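PDB 5J92: putative alpha KG dependent 2,4-D dioxygenase from Burkholderia xenovorans, which probably acts as an iron(II)- and 2-oxoglutarate-dependent dioxygenase of the TauD/TfdA family, putatively oxidising 2,4-D or a related substrate. Local coordinates for the interface of chains A and B. Sequence-based numbering; all coordinates share one arbitrary frame. Chains: chain A/B, Putative alpha KG dependent 2,4-D dioxygenase.

The interface of chains A and B. Residues chain A 116, 120, 184-186; chain B 232, 235-236, 239.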
# COMPACT_ATOMS: atom_id res chain seq x y z
N LEU A 116 -6.60 4.06 14.56
CA LEU A 116 -5.93 3.12 13.67
C LEU A 116 -6.48 3.18 12.25
O LEU A 116 -5.71 3.09 11.29
CB LEU A 116 -6.06 1.70 14.23
CG LEU A 116 -5.29 1.44 15.52
CD1 LEU A 116 -5.48 0.01 16.00
CD2 LEU A 116 -3.81 1.77 15.33
N ARG A 120 -4.90 4.83 7.57
CA ARG A 120 -5.07 4.39 6.19
C ARG A 120 -5.66 5.53 5.36
O ARG A 120 -6.52 6.27 5.84
CB ARG A 120 -5.98 3.14 6.15
CG ARG A 120 -5.30 1.90 6.78
CD ARG A 120 -6.25 0.98 7.52
NE ARG A 120 -5.58 -0.22 8.03
CZ ARG A 120 -5.03 -0.34 9.24
NH1 ARG A 120 -5.07 0.67 10.10
NH2 ARG A 120 -4.46 -1.48 9.62
N ALA A 184 -11.17 -4.87 7.33
CA ALA A 184 -9.82 -4.94 6.78
C ALA A 184 -8.79 -4.41 7.77
O ALA A 184 -7.62 -4.83 7.74
CB ALA A 184 -9.73 -4.16 5.47
N ALA A 185 -9.18 -3.48 8.64
CA ALA A 185 -8.30 -3.01 9.70
C ALA A 185 -8.36 -3.86 10.96
O ALA A 185 -7.70 -3.53 11.95
CB ALA A 185 -8.63 -1.55 10.05
N GLY A 186 -9.15 -4.94 10.94
CA GLY A 186 -9.23 -5.85 12.07
C GLY A 186 -10.36 -5.60 13.04
O GLY A 186 -10.33 -6.16 14.15
N PRO B 232 -6.26 -5.50 15.36
CA PRO B 232 -6.00 -4.17 14.77
C PRO B 232 -4.57 -3.68 14.97
O PRO B 232 -3.97 -3.16 14.02
CB PRO B 232 -7.01 -3.27 15.50
CG PRO B 232 -8.10 -4.19 15.90
CD PRO B 232 -7.40 -5.46 16.29
N ARG B 235 -2.41 -5.75 12.57
CA ARG B 235 -2.58 -5.34 11.18
C ARG B 235 -1.90 -4.01 10.92
O ARG B 235 -1.32 -3.80 9.85
CB ARG B 235 -4.06 -5.24 10.82
CG ARG B 235 -4.76 -6.57 10.80
CD ARG B 235 -6.09 -6.50 10.08
NE ARG B 235 -6.64 -7.84 9.97
CZ ARG B 235 -6.51 -8.63 8.91
NH1 ARG B 235 -5.87 -8.21 7.83
NH2 ARG B 235 -7.05 -9.84 8.94
N ASP B 236 -1.97 -3.09 11.89
CA ASP B 236 -1.39 -1.77 11.66
C ASP B 236 0.14 -1.83 11.61
O ASP B 236 0.76 -1.10 10.83
CB ASP B 236 -1.84 -0.79 12.73
CG ASP B 236 -1.48 0.63 12.37
OD1 ASP B 236 -2.10 1.16 11.41
OD2 ASP B 236 -0.58 1.19 13.01
N ARG B 239 1.08 -3.18 8.23
CA ARG B 239 0.86 -2.12 7.25
C ARG B 239 2.03 -1.14 7.21
O ARG B 239 2.53 -0.79 6.14
CB ARG B 239 -0.45 -1.38 7.57
CG ARG B 239 -0.70 -0.19 6.63
CD ARG B 239 -1.64 0.87 7.25
NE ARG B 239 -1.18 1.36 8.55
CZ ARG B 239 -0.15 2.18 8.73
NH1 ARG B 239 0.55 2.61 7.67
NH2 ARG B 239 0.19 2.56 9.96
O HOH W 1 -5.56 -1.83 12.17
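A:Arg120 and B:Asp236 carry the charged part of this contact, in which one helix of chain B, 231-245, meets the C-terminal end of helix 110-117 of chain A with the loop after it, and the end of helix 178-184 with the residues that follow. It illustrates how a carboxylate can be shared between two arginines of different chains. NH1 of A:Arg120 lies 3.3 Å from OD1 of B:Asp236, a salt bridge whose hydrogen bond is weak, with the guanidinium and carboxylate planes turned 44° apart. The same NH1 donates to the carbonyl O of A:Leu116 at 2.8 Å, a short but bent bond: the oxygen lies in the guanidinium plane and helps fix its rotation, while NH1 stands well above the carbonyl plane. Within chain B, NE and NH2 of B:Arg239 reach OD1 of B:Asp236 side-on from the same face, above the carboxylate plane, NE at 3.0 Å. The acid probably offsets some of the repulsion between the two arginines.

Packing supplies a second layer. The A:Arg120 guanidinium is sandwiched between the methyl of A:Ala185 over one face and CD of B:Arg239 over the other. B:Asp236 has CG anti to its backbone N (chi1 -168°), which brings the carboxylate alongside CD2 of A:Leu116. The other leucine methyl, CD1, meets CB of B:Pro232 at 3.7 Å, the two side chains crossing at about a right angle. B:Arg235, extended from CG to NE, runs past the 184-186 backbone, its CD 3.8 Å from CA of A:Gly186.

The two-fold symmetry of the whole interface repeats every contact with the chains exchanged, although the structure alone does not show a dimer in solution. Water completes the seam, bridging the chains 2.7 Å from the carbonyl O of A:Ala185 and 2.8 Å from the carbonyl O of B:Pro232.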